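Local coordinates for uncharacterized protein (Bacteroides ovatus, PDB 4IPB) that is of unknown function but belongs to a PepSY-like family resembling beta-lactamase-inhibitor proteins, built on one long antiparallel sheet, at residues D2-N7 against V22-D27; Y30-F35 against N43-V48; L56-S61 against N85-E90; A79-D84 against V102-V107; Q95-I100 against Q112-P117. All blocks are in the same frame, centred on the assembly; numbering follows the deposited sequence. Where two conformers were deposited one is given.

All five contacts lie on one eight-stranded antiparallel sheet, in which each strand pairs with its neighbour in sequence. Contact 5 is the buried one, a hairpin of aliphatic and aromatic side chains about 9 Å, centre to centre, from contact 3, which pairs strand 52-58 with 82-90, the neighbour of 97-104. Contacts 4 and 5 share strand 97-104, and contacts 3 and 4 share strand 82-90. At one end of the sheet, contact 1 is a surface contact held by a proline, a tryptophan and waters, and it touches the aromatic hairpin of contact 2. On the opposite side of the chain's centre from contact 1, contact 4, partly buried, stacks tryptophan on glutamine.

Contact 1. Residues D2-N7 against V22-D27; sequences DTPPGN and VAWSQD
P4 lies across the indole of W24, and this proline-on-tryptophan contact is the close-packed part of the meeting between the N-terminal residues 2-7 and strand 23-27. CG of P4 sits 3.6 Å from the centroid of the W24 five-membered ring, only 10° off its normal, while CB of P4 hangs over the middle of the whole ring system. The two side chains cross at about a right angle. Proline suits the place because its compact ring presents polarised C-H groups to the electron-rich indole. On the W24 side, chi1 of -71° sets CG beside the backbone N, which swings the indole to the side where P4 lies. Next to this, D2 N donates to W24 O at 2.8 Å in a nearly straight bond (171°).

The solvent side is looser and relies on water. One water donates to D2 O and accepts from W24 N at 2.9 Å, lying in the indole plane at its edge. A second water donates to D2 OD2 and accepts from Q26 NE2 at 2.7 Å, so the carboxylate and the amide meet through it; polar, flexible residues suit this solvent-facing edge of the contact.

P5 occupies the N-cap position of helix 6-15, whose F12 meets the W24 ring edge-to-face, while S25 and A23 pair through their backbones with C32 and N34 of strand 30-37.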
# COMPACT_ATOMS: atom_id res chain seq x y z
N ASP A 2 -6.24 13.43 13.20
CA ASP A 2 -5.72 13.37 14.53
C ASP A 2 -4.50 14.28 14.55
O ASP A 2 -3.95 14.65 13.52
CB ASP A 2 -5.28 11.93 14.85
CG ASP A 2 -6.44 10.97 14.92
OD1 ASP A 2 -7.57 11.39 14.89
OD2 ASP A 2 -6.18 9.75 15.05
N THR A 3 -4.05 14.58 15.76
CA THR A 3 -2.74 15.23 15.97
C THR A 3 -1.76 14.14 16.35
O THR A 3 -1.95 13.46 17.35
CB THR A 3 -2.91 16.24 17.11
OG1 THR A 3 -3.91 17.18 16.73
CG2 THR A 3 -1.64 16.97 17.38
N PRO A 4 -0.69 13.92 15.54
CA PRO A 4 0.21 12.84 15.89
C PRO A 4 1.08 13.16 17.12
O PRO A 4 1.27 14.34 17.41
CB PRO A 4 1.12 12.77 14.68
CG PRO A 4 1.18 14.17 14.16
CD PRO A 4 -0.21 14.72 14.41
N PRO A 5 1.58 12.12 17.82
CA PRO A 5 2.58 12.36 18.87
C PRO A 5 3.82 13.08 18.30
O PRO A 5 4.15 12.91 17.12
CB PRO A 5 2.91 10.94 19.37
CG PRO A 5 1.79 10.08 18.89
CD PRO A 5 1.40 10.67 17.59
N GLY A 6 4.47 13.88 19.13
CA GLY A 6 5.63 14.66 18.71
C GLY A 6 6.74 13.80 18.16
O GLY A 6 7.42 14.17 17.18
N ASN A 7 6.94 12.62 18.74
CA ASN A 7 8.06 11.80 18.24
C ASN A 7 7.79 11.21 16.87
O ASN A 7 8.72 11.08 16.04
CB ASN A 7 8.50 10.73 19.24
CG ASN A 7 7.44 9.67 19.55
OD1 ASN A 7 6.24 9.86 19.35
ND2 ASN A 7 7.90 8.55 20.11
N VAL A 22 -1.34 16.85 5.34
CA VAL A 22 -1.22 15.48 5.87
C VAL A 22 -2.38 15.22 6.82
O VAL A 22 -2.65 16.05 7.73
CB VAL A 22 0.08 15.32 6.65
CG1 VAL A 22 0.27 13.90 7.17
CG2 VAL A 22 1.23 15.73 5.77
N ALA A 23 -3.02 14.08 6.62
CA ALA A 23 -4.14 13.63 7.45
C ALA A 23 -3.65 12.46 8.27
O ALA A 23 -3.24 11.43 7.68
CB ALA A 23 -5.29 13.15 6.57
N TRP A 24 -3.68 12.60 9.60
CA TRP A 24 -3.19 11.55 10.52
C TRP A 24 -4.36 10.77 11.17
O TRP A 24 -5.37 11.32 11.54
CB TRP A 24 -2.35 12.16 11.62
CG TRP A 24 -1.04 12.68 11.22
CD1 TRP A 24 -0.74 13.94 10.86
CD2 TRP A 24 0.18 11.94 11.22
NE1 TRP A 24 0.61 14.04 10.61
CE2 TRP A 24 1.20 12.82 10.81
CE3 TRP A 24 0.51 10.60 11.51
CZ2 TRP A 24 2.55 12.42 10.77
CZ3 TRP A 24 1.85 10.20 11.41
CH2 TRP A 24 2.82 11.11 11.03
N SER A 25 -4.14 9.48 11.35
CA SER A 25 -5.05 8.57 12.06
C SER A 25 -4.24 7.50 12.75
O SER A 25 -3.01 7.47 12.59
CB SER A 25 -6.00 7.90 11.06
OG SER A 25 -5.24 7.12 10.10
N GLN A 26 -4.90 6.63 13.52
CA GLN A 26 -4.20 5.46 14.06
C GLN A 26 -5.06 4.22 14.00
O GLN A 26 -6.29 4.29 13.93
CB GLN A 26 -3.71 5.73 15.51
CG GLN A 26 -4.75 5.89 16.58
CD GLN A 26 -4.10 6.04 17.99
OE1 GLN A 26 -3.84 5.04 18.69
NE2 GLN A 26 -3.87 7.25 18.39
N ASP A 27 -4.39 3.05 13.99
CA ASP A 27 -5.04 1.73 13.88
C ASP A 27 -4.13 0.71 14.50
O ASP A 27 -2.95 0.67 14.13
CB ASP A 27 -5.27 1.41 12.40
CG ASP A 27 -6.19 0.19 12.15
OD1 ASP A 27 -6.93 -0.22 13.05
OD2 ASP A 27 -6.14 -0.32 11.01
O HOH W 1 -4.41 15.06 10.87
O HOH W 2 -3.98 9.29 16.62

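Contact 2. Residues Y30-F35 against N43-V48; sequences YYCANF and NVWFNV
With CG of W45 anti to the carbonyl carbon (chi1 -66°) and SG of C32 anti to the backbone N (chi1 176°), the indole lies against CB and SG of its cross-strand partner. The motif is an antiparallel beta hairpin, strands 30-37 and 40-46, and these two residues form a non-hydrogen-bonded pair within it. CB of C32 stands 3.3 Å from the centroid of the W45 six-membered ring, almost on its normal, and SG lies over the five-membered ring in a sulfur-aromatic contact, 3.5 Å from W45 CE2. A small, polarisable cysteine suits a place pressed against a broad indole. CB of Y30 reaches the edge of the same ring at CE3.

The other face carries Y31, A33, V44 and F46 and is largely apolar. CG2 of V44 touches the rim of the F35 ring at CE1, 3.6 Å away, and F46 packs on helix 6-15. Backbone bonds join Y31 with F46 and A33 with V44; A33 N to V44 O is 2.8 Å.

Nearer the turn, N34 and N43 lie side by side, pointing the same way, with their amide planes 38° apart. ND2 of N34 donates to N43 OD1 at 3.0 Å, from above the plane of the N43 amide.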
# COMPACT_ATOMS: atom_id res chain seq x y z
N TYR A 30 -0.68 1.79 15.68
CA TYR A 30 0.28 2.40 14.74
C TYR A 30 -0.37 3.72 14.23
O TYR A 30 -1.60 3.85 14.23
CB TYR A 30 0.53 1.45 13.57
CG TYR A 30 1.20 0.17 13.94
CD1 TYR A 30 2.55 0.12 14.12
CD2 TYR A 30 0.47 -0.98 14.13
CE1 TYR A 30 3.22 -1.08 14.46
CE2 TYR A 30 1.10 -2.16 14.48
CZ TYR A 30 2.47 -2.21 14.63
OH TYR A 30 3.10 -3.37 14.98
N TYR A 31 0.44 4.69 13.82
CA TYR A 31 -0.01 6.00 13.36
C TYR A 31 0.21 6.09 11.84
O TYR A 31 1.32 5.66 11.37
CB TYR A 31 0.83 7.12 14.03
CG TYR A 31 0.68 7.06 15.51
CD1 TYR A 31 1.48 6.21 16.29
CD2 TYR A 31 -0.34 7.74 16.13
CE1 TYR A 31 1.29 6.09 17.67
CE2 TYR A 31 -0.53 7.62 17.48
CZ TYR A 31 0.30 6.80 18.24
OH TYR A 31 0.09 6.67 19.61
N CYS A 32 -0.75 6.64 11.13
CA CYS A 32 -0.71 6.69 9.67
C CYS A 32 -0.81 8.12 9.21
O CYS A 32 -1.76 8.83 9.60
CB CYS A 32 -1.87 5.91 9.10
SG CYS A 32 -2.00 5.98 7.29
N ALA A 33 0.13 8.54 8.36
CA ALA A 33 0.14 9.82 7.69
C ALA A 33 -0.29 9.63 6.22
O ALA A 33 0.39 8.88 5.47
CB ALA A 33 1.54 10.42 7.72
N ASN A 34 -1.39 10.27 5.84
CA ASN A 34 -1.92 10.20 4.47
C ASN A 34 -1.69 11.52 3.79
O ASN A 34 -2.12 12.58 4.34
CB ASN A 34 -3.41 9.87 4.50
CG ASN A 34 -4.05 9.94 3.13
OD1 ASN A 34 -4.49 11.01 2.70
ND2 ASN A 34 -3.97 8.88 2.38
N PHE A 35 -1.15 11.50 2.57
CA PHE A 35 -0.81 12.74 1.83
C PHE A 35 -0.40 12.42 0.40
O PHE A 35 -0.14 11.27 0.08
CB PHE A 35 0.37 13.48 2.50
CG PHE A 35 1.63 12.68 2.58
CD1 PHE A 35 1.76 11.65 3.49
CD2 PHE A 35 2.71 12.95 1.77
CE1 PHE A 35 2.91 10.92 3.61
CE2 PHE A 35 3.89 12.19 1.88
CZ PHE A 35 3.95 11.16 2.77
N ASN A 43 0.52 6.50 2.18
CA ASN A 43 0.16 6.26 3.59
C ASN A 43 1.41 5.73 4.24
O ASN A 43 1.94 4.66 3.87
CB ASN A 43 -1.00 5.28 3.68
CG ASN A 43 -2.27 5.88 3.23
OD1 ASN A 43 -2.92 6.62 4.00
ND2 ASN A 43 -2.67 5.61 2.00
N VAL A 44 1.89 6.50 5.22
CA VAL A 44 3.15 6.18 5.86
C VAL A 44 2.86 5.93 7.34
O VAL A 44 2.29 6.80 8.02
CB VAL A 44 4.19 7.33 5.70
CG1 VAL A 44 5.55 6.98 6.37
CG2 VAL A 44 4.39 7.69 4.22
N TRP A 45 3.30 4.78 7.82
CA TRP A 45 2.94 4.28 9.14
C TRP A 45 4.13 4.25 10.10
O TRP A 45 5.26 3.97 9.69
CB TRP A 45 2.36 2.87 9.02
CG TRP A 45 1.08 2.82 8.31
CD1 TRP A 45 0.84 2.74 6.94
CD2 TRP A 45 -0.20 2.66 8.94
NE1 TRP A 45 -0.52 2.68 6.72
CE2 TRP A 45 -1.17 2.60 7.92
CE3 TRP A 45 -0.64 2.71 10.28
CZ2 TRP A 45 -2.52 2.53 8.20
CZ3 TRP A 45 -1.94 2.58 10.56
CH2 TRP A 45 -2.90 2.48 9.53
N PHE A 46 3.85 4.54 11.37
CA PHE A 46 4.87 4.59 12.43
C PHE A 46 4.38 3.90 13.69
O PHE A 46 3.17 3.81 13.90
CB PHE A 46 5.15 6.07 12.85
CG PHE A 46 5.60 6.93 11.71
CD1 PHE A 46 4.73 7.47 10.81
CD2 PHE A 46 6.95 7.11 11.50
CE1 PHE A 46 5.20 8.22 9.71
CE2 PHE A 46 7.42 7.88 10.43
CZ PHE A 46 6.54 8.41 9.52
N ASN A 47 5.32 3.41 14.50
CA ASN A 47 4.99 2.88 15.81
C ASN A 47 5.11 3.98 16.88
O ASN A 47 5.47 5.14 16.59
CB ASN A 47 5.81 1.63 16.12
CG ASN A 47 7.26 1.93 16.39
OD1 ASN A 47 7.66 3.07 16.68
ND2 ASN A 47 8.08 0.90 16.25
N VAL A 48 4.72 3.63 18.11
CA VAL A 48 4.70 4.57 19.21
C VAL A 48 6.09 5.10 19.61
O VAL A 48 6.15 6.14 20.29
CB VAL A 48 3.97 3.93 20.40
CG1 VAL A 48 4.85 2.86 21.02
CG2 VAL A 48 3.53 4.97 21.43

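Contact 3. Residues L56-S61 against N85-E90; sequences LTDLVS and NVTMVE
V86 O is gripped by two backbone donors of the other segment, L59 N at 2.7 Å and V60 N at 3.2 Å. The V60 bond runs in the carbonyl plane onto a lone pair, while L59 N is tilted from that plane. The double grip comes where 56-61 leaves the strand: V60 has a positive phi (77°), a tight bend that leaves both N-H groups on V86 O while S61 still packs on V86 CG2. Before it, T57 and M88 exchange a regular pair of backbone bonds.

L56 and V89 lie side by side, pointing the same way, with L56 CD2 3.8 Å from V89 CG2; branched apolar residues fit this buried face, which F139 of helix 136-139 also covers. On the opposite face, L59 CD1 meets CB of M88, a selenomethionine, at 3.9 Å. T57 OG1 shares a water with E90 OE1, and it also bonds K42 NZ. The arrangement is that of neighbouring strands, 52-58 and 82-90, in an antiparallel sheet of the PepSY-like family.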
# COMPACT_ATOMS: atom_id res chain seq x y z
N LEU A 56 3.02 2.81 2.02
CA LEU A 56 2.18 2.32 0.92
C LEU A 56 1.99 3.45 -0.08
O LEU A 56 1.49 4.55 0.28
CB LEU A 56 0.87 1.79 1.41
CG LEU A 56 0.97 0.59 2.31
CD1 LEU A 56 1.15 0.94 3.77
CD2 LEU A 56 -0.23 -0.30 2.16
N THR A 57 2.38 3.21 -1.34
CA THR A 57 2.28 4.21 -2.37
C THR A 57 1.29 3.73 -3.44
O THR A 57 1.41 2.61 -3.93
CB THR A 57 3.62 4.48 -3.08
OG1 THR A 57 4.63 4.87 -2.11
CG2 THR A 57 3.52 5.57 -4.12
N ASP A 58 0.32 4.57 -3.75
CA ASP A 58 -0.69 4.22 -4.72
C ASP A 58 -0.17 4.50 -6.13
O ASP A 58 -0.13 5.67 -6.56
CB ASP A 58 -1.92 5.09 -4.51
CG ASP A 58 -2.58 4.89 -3.13
OD1 ASP A 58 -2.44 3.83 -2.53
OD2 ASP A 58 -3.30 5.81 -2.68
N LEU A 59 0.19 3.44 -6.82
CA LEU A 59 0.70 3.52 -8.19
C LEU A 59 -0.39 3.53 -9.25
O LEU A 59 -0.13 3.94 -10.37
CB LEU A 59 1.66 2.36 -8.44
CG LEU A 59 2.91 2.24 -7.56
CD1 LEU A 59 3.76 1.03 -7.94
CD2 LEU A 59 3.74 3.49 -7.64
N VAL A 60 -1.61 3.12 -8.87
CA VAL A 60 -2.86 3.27 -9.66
C VAL A 60 -2.95 2.24 -10.80
O VAL A 60 -3.96 1.53 -10.91
CB VAL A 60 -3.05 4.69 -10.23
CG1 VAL A 60 -4.39 4.80 -10.96
CG2 VAL A 60 -2.95 5.75 -9.13
N SER A 61 -1.93 2.17 -11.63
CA SER A 61 -2.03 1.42 -12.89
C SER A 61 -0.81 0.58 -13.25
O SER A 61 0.27 0.78 -12.73
CB SER A 61 -2.34 2.38 -14.01
OG SER A 61 -1.44 3.47 -14.04
N ASN A 85 -6.57 -0.93 -8.64
CA ASN A 85 -5.51 -0.22 -7.96
C ASN A 85 -4.23 -1.05 -7.94
O ASN A 85 -4.24 -2.27 -8.13
CB ASN A 85 -6.00 0.16 -6.57
CG ASN A 85 -5.11 1.18 -5.86
OD1 ASN A 85 -4.36 1.95 -6.50
ND2 ASN A 85 -5.22 1.21 -4.54
N VAL A 86 -3.12 -0.35 -7.76
CA VAL A 86 -1.80 -0.95 -7.66
C VAL A 86 -1.12 -0.21 -6.52
O VAL A 86 -1.03 1.01 -6.58
CB VAL A 86 -1.01 -0.78 -8.98
CG1 VAL A 86 0.38 -1.41 -8.88
CG2 VAL A 86 -1.79 -1.35 -10.17
N THR A 87 -0.65 -0.96 -5.51
CA THR A 87 -0.04 -0.37 -4.34
C THR A 87 1.36 -0.95 -4.13
O THR A 87 1.54 -2.21 -4.09
CB THR A 87 -0.88 -0.60 -3.08
OG1 THR A 87 -2.21 -0.19 -3.34
CG2 THR A 87 -0.32 0.14 -1.88
N MSE A 88 2.35 -0.10 -3.95
CA MSE A 88 3.68 -0.57 -3.58
C MSE A 88 3.82 -0.46 -2.07
O MSE A 88 3.48 0.60 -1.52
CB MSE A 88 4.74 0.28 -4.28
CG MSE A 88 6.18 -0.00 -3.84
SE MSE A 88 6.78 -1.80 -4.29
CE MSE A 88 7.07 -1.47 -6.20
N VAL A 89 4.23 -1.51 -1.42
CA VAL A 89 4.31 -1.59 0.06
C VAL A 89 5.75 -1.82 0.41
O VAL A 89 6.36 -2.79 -0.04
CB VAL A 89 3.40 -2.68 0.67
CG1 VAL A 89 3.37 -2.54 2.19
CG2 VAL A 89 2.01 -2.61 0.13
N GLU A 90 6.34 -0.90 1.16
CA GLU A 90 7.74 -0.96 1.53
C GLU A 90 7.90 -0.98 3.02
O GLU A 90 7.08 -0.39 3.75
CB GLU A 90 8.51 0.20 0.98
CG GLU A 90 8.51 0.27 -0.54
CD GLU A 90 9.11 1.56 -1.07
OE1 GLU A 90 8.38 2.60 -1.06
OE2 GLU A 90 10.29 1.51 -1.49
O HOH W 3 5.78 2.58 -1.14

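Contact 4. Residues A79-D84 against V102-V107; sequences ANWVVD and VGQDNV
W81 and Q104 stack beside the start of strand 82-90, and the glutamine can be followed outward across the indole. Q104 CB leads to CG, which stands over the middle of the W81 ring system, 3.6 Å from the centroid of its six-membered ring and 10° off the normal. CD comes next, 3.6 Å from W81 CZ2. At the tip the amide divides: OE1 lies 3.9 Å from W81 CH2, and NE2 3.5 Å from W81 CE2, near the junction of the two rings. The amide plane is only 12° from that of the indole. The chain is extended beyond CG (chi2 179°), which carries CD across the ring, and a flat amide suits this place because it can lie on an aromatic surface.

V102 CG2 packs against W81 CE3 at 3.7 Å. The backbones of V82 and G103 exchange two hydrogen bonds, V82 N to G103 O being 2.8 Å. G103, with no side chain, lies beside the D84 carboxylate, whose OD2 forms a salt bridge with K110. D105, the second residue of the type II turn Q104-V107, brings OD1 3.3 Å from V82 CG2. This is the open end of an antiparallel beta hairpin formed by strands 82-90 and 97-104.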
# COMPACT_ATOMS: atom_id res chain seq x y z
N ALA A 79 -4.63 -11.92 -15.70
CA ALA A 79 -4.13 -11.11 -16.84
C ALA A 79 -5.19 -10.27 -17.53
O ALA A 79 -4.90 -9.14 -17.91
CB ALA A 79 -3.41 -12.02 -17.85
N ASN A 80 -6.41 -10.78 -17.65
CA ASN A 80 -7.47 -10.06 -18.33
C ASN A 80 -8.50 -9.39 -17.42
O ASN A 80 -9.51 -8.87 -17.90
CB ASN A 80 -8.17 -11.02 -19.31
CG ASN A 80 -7.23 -11.54 -20.39
OD1 ASN A 80 -6.41 -10.80 -20.92
ND2 ASN A 80 -7.32 -12.83 -20.69
N TRP A 81 -8.23 -9.35 -16.13
CA TRP A 81 -9.11 -8.69 -15.18
C TRP A 81 -8.89 -7.15 -15.22
O TRP A 81 -7.86 -6.69 -15.70
CB TRP A 81 -8.83 -9.26 -13.77
CG TRP A 81 -9.46 -10.63 -13.56
CD1 TRP A 81 -9.33 -11.73 -14.35
CD2 TRP A 81 -10.29 -11.01 -12.48
NE1 TRP A 81 -10.07 -12.78 -13.84
CE2 TRP A 81 -10.69 -12.36 -12.69
CE3 TRP A 81 -10.80 -10.33 -11.37
CZ2 TRP A 81 -11.53 -13.03 -11.81
CZ3 TRP A 81 -11.66 -10.99 -10.52
CH2 TRP A 81 -12.00 -12.34 -10.74
N VAL A 82 -9.84 -6.40 -14.68
CA VAL A 82 -9.77 -4.94 -14.60
C VAL A 82 -8.98 -4.55 -13.38
O VAL A 82 -9.25 -5.04 -12.26
CB VAL A 82 -11.17 -4.30 -14.47
CG1 VAL A 82 -11.08 -2.80 -14.25
CG2 VAL A 82 -11.99 -4.61 -15.71
N VAL A 83 -7.99 -3.69 -13.58
CA VAL A 83 -7.10 -3.38 -12.48
C VAL A 83 -7.65 -2.13 -11.80
O VAL A 83 -7.70 -1.05 -12.41
CB VAL A 83 -5.68 -3.16 -12.99
CG1 VAL A 83 -4.83 -2.63 -11.87
CG2 VAL A 83 -5.11 -4.48 -13.47
N ASP A 84 -8.10 -2.27 -10.57
CA ASP A 84 -8.67 -1.15 -9.81
C ASP A 84 -7.62 -0.29 -9.13
O ASP A 84 -7.80 0.94 -9.03
CB ASP A 84 -9.62 -1.63 -8.73
CG ASP A 84 -10.91 -2.22 -9.30
OD1 ASP A 84 -11.18 -2.14 -10.53
OD2 ASP A 84 -11.67 -2.78 -8.48
N VAL A 102 -7.85 -6.33 -8.29
CA VAL A 102 -8.52 -6.60 -9.55
C VAL A 102 -9.98 -6.94 -9.37
O VAL A 102 -10.43 -7.39 -8.28
CB VAL A 102 -7.85 -7.75 -10.30
CG1 VAL A 102 -6.44 -7.36 -10.67
CG2 VAL A 102 -7.84 -9.03 -9.49
N GLY A 103 -10.74 -6.67 -10.43
CA GLY A 103 -12.17 -6.98 -10.50
C GLY A 103 -12.51 -7.34 -11.96
O GLY A 103 -11.67 -7.46 -12.83
N GLN A 104 -13.77 -7.55 -12.24
CA GLN A 104 -14.18 -7.85 -13.63
C GLN A 104 -15.22 -6.85 -13.97
O GLN A 104 -15.93 -6.42 -13.07
CB GLN A 104 -14.72 -9.27 -13.74
CG GLN A 104 -13.60 -10.28 -13.88
CD GLN A 104 -14.10 -11.71 -13.97
OE1 GLN A 104 -15.01 -12.11 -13.25
NE2 GLN A 104 -13.48 -12.50 -14.85
N ASP A 105 -15.27 -6.40 -15.22
CA ASP A 105 -16.36 -5.56 -15.64
C ASP A 105 -17.63 -6.39 -15.39
O ASP A 105 -17.64 -7.61 -15.61
CB ASP A 105 -16.30 -5.20 -17.14
CG ASP A 105 -15.36 -4.07 -17.44
OD1 ASP A 105 -14.90 -3.35 -16.52
OD2 ASP A 105 -15.07 -3.90 -18.65
N ASN A 106 -18.63 -5.70 -14.88
CA ASN A 106 -19.96 -6.23 -14.68
C ASN A 106 -20.15 -7.26 -13.55
O ASN A 106 -21.24 -7.79 -13.42
CB ASN A 106 -20.47 -6.78 -15.99
CG ASN A 106 -20.60 -5.71 -17.05
OD1 ASN A 106 -19.95 -5.78 -18.09
ND2 ASN A 106 -21.50 -4.76 -16.85
N VAL A 107 -19.15 -7.50 -12.72
CA VAL A 107 -19.38 -8.24 -11.45
C VAL A 107 -18.59 -7.62 -10.30
O VAL A 107 -17.59 -6.93 -10.50
CB VAL A 107 -19.09 -9.77 -11.50
CG1 VAL A 107 -20.22 -10.52 -12.22
CG2 VAL A 107 -17.74 -10.06 -12.14

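Contact 5. Residues Q95-I100 against Q112-P117; sequences QAIIVI and QLFYTP
The F114 ring has I97 CG2 at its edge, near the ring plane and 4.0 Å from CD2, while V99 CG2 approaches the same CD2 obliquely at 3.8 Å. K123 makes a cation-pi contact with this ring. At the edge of the Y115 ring lies I98 O, and I100 CD1 comes to it obliquely, 3.8 Å from CD2. These beta-branched residues favour extended backbone and present methyl groups to the aromatic rings.

I98 with Y115 and I100 with L113 are hydrogen-bonded pairs; Y115 N donates to I98 O at 2.8 Å, nearly straight (176°). At the buried Q112, CG packs on V99 CG1 at 3.9 Å, while the amide bonds R125 through OE1 and I133 O through NE2, so its polar atoms are satisfied. P117 CD closes the other end, 3.2 Å from A96 O. The whole is an antiparallel beta hairpin of strands 97-104 and 107-115, with helix 67-75 on the face of I98, I100, L113 and Y115 and helix 136-139 on that of I97, V99 and F114.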
# COMPACT_ATOMS: atom_id res chain seq x y z
N GLN A 95 10.80 -7.63 2.77
CA GLN A 95 10.80 -7.39 1.33
C GLN A 95 9.51 -6.63 0.90
O GLN A 95 8.40 -6.84 1.44
CB GLN A 95 10.89 -8.73 0.58
CG GLN A 95 10.79 -8.66 -0.92
CD GLN A 95 10.96 -10.02 -1.57
OE1 GLN A 95 10.04 -10.83 -1.59
NE2 GLN A 95 12.12 -10.25 -2.11
N ALA A 96 9.67 -5.74 -0.06
CA ALA A 96 8.53 -5.04 -0.62
C ALA A 96 7.52 -5.99 -1.24
O ALA A 96 7.84 -7.07 -1.71
CB ALA A 96 8.96 -4.01 -1.66
N ILE A 97 6.28 -5.56 -1.26
CA ILE A 97 5.15 -6.29 -1.81
C ILE A 97 4.37 -5.34 -2.73
O ILE A 97 4.14 -4.20 -2.40
CB ILE A 97 4.16 -6.75 -0.74
CG1 ILE A 97 4.85 -7.65 0.25
CG2 ILE A 97 3.00 -7.50 -1.39
CD1 ILE A 97 4.06 -7.93 1.53
N ILE A 98 4.00 -5.84 -3.90
CA ILE A 98 3.15 -5.14 -4.81
C ILE A 98 1.74 -5.74 -4.72
O ILE A 98 1.56 -6.94 -4.89
CB ILE A 98 3.64 -5.25 -6.26
CG1 ILE A 98 4.99 -4.57 -6.47
CG2 ILE A 98 2.62 -4.57 -7.19
CD1 ILE A 98 6.18 -5.43 -6.13
N VAL A 99 0.76 -4.92 -4.40
CA VAL A 99 -0.61 -5.39 -4.22
C VAL A 99 -1.39 -4.84 -5.38
O VAL A 99 -1.50 -3.62 -5.57
CB VAL A 99 -1.24 -4.96 -2.88
CG1 VAL A 99 -2.61 -5.55 -2.79
CG2 VAL A 99 -0.39 -5.45 -1.72
N ILE A 100 -1.93 -5.76 -6.19
CA ILE A 100 -2.78 -5.36 -7.32
C ILE A 100 -4.19 -5.77 -6.98
O ILE A 100 -4.45 -6.94 -6.72
CB ILE A 100 -2.34 -6.02 -8.63
CG1 ILE A 100 -0.84 -5.78 -8.86
CG2 ILE A 100 -3.20 -5.51 -9.78
CD1 ILE A 100 -0.28 -6.45 -10.10
N GLN A 112 -7.37 -8.98 -4.00
CA GLN A 112 -6.02 -8.44 -3.88
C GLN A 112 -5.02 -9.53 -4.22
O GLN A 112 -5.13 -10.65 -3.69
CB GLN A 112 -5.66 -7.97 -2.46
CG GLN A 112 -6.30 -6.67 -2.07
CD GLN A 112 -5.98 -6.33 -0.64
OE1 GLN A 112 -6.10 -7.17 0.23
NE2 GLN A 112 -5.57 -5.08 -0.37
N LEU A 113 -4.08 -9.17 -5.09
CA LEU A 113 -3.02 -10.05 -5.54
C LEU A 113 -1.75 -9.51 -4.94
O LEU A 113 -1.45 -8.36 -5.11
CB LEU A 113 -2.93 -10.03 -7.08
CG LEU A 113 -4.19 -10.14 -7.90
CD1 LEU A 113 -3.89 -10.06 -9.39
CD2 LEU A 113 -4.93 -11.37 -7.50
N PHE A 114 -1.01 -10.34 -4.20
CA PHE A 114 0.25 -9.97 -3.52
C PHE A 114 1.46 -10.56 -4.26
O PHE A 114 1.69 -11.80 -4.21
CB PHE A 114 0.22 -10.49 -2.09
CG PHE A 114 -0.89 -9.87 -1.24
CD1 PHE A 114 -2.18 -10.30 -1.35
CD2 PHE A 114 -0.57 -8.95 -0.24
CE1 PHE A 114 -3.19 -9.76 -0.55
CE2 PHE A 114 -1.55 -8.43 0.57
CZ PHE A 114 -2.89 -8.82 0.40
N TYR A 115 2.19 -9.68 -4.94
CA TYR A 115 3.33 -10.05 -5.73
C TYR A 115 4.64 -9.62 -5.05
O TYR A 115 4.73 -8.53 -4.49
CB TYR A 115 3.31 -9.36 -7.13
CG TYR A 115 2.36 -10.00 -8.10
CD1 TYR A 115 2.78 -11.03 -8.89
CD2 TYR A 115 1.05 -9.52 -8.26
CE1 TYR A 115 1.92 -11.64 -9.79
CE2 TYR A 115 0.17 -10.13 -9.16
CZ TYR A 115 0.62 -11.16 -9.92
OH TYR A 115 -0.21 -11.80 -10.82
N THR A 116 5.65 -10.44 -5.24
CA THR A 116 7.00 -10.05 -4.86
C THR A 116 7.57 -9.22 -5.99
O THR A 116 7.12 -9.28 -7.17
CB THR A 116 7.94 -11.27 -4.61
OG1 THR A 116 8.28 -11.89 -5.85
CG2 THR A 116 7.30 -12.31 -3.66
N PRO A 117 8.64 -8.47 -5.71
CA PRO A 117 9.37 -7.76 -6.78
C PRO A 117 9.95 -8.62 -7.87
O PRO A 117 10.24 -8.10 -8.95
CB PRO A 117 10.49 -7.04 -6.03
CG PRO A 117 9.89 -6.88 -4.62
CD PRO A 117 9.22 -8.19 -4.39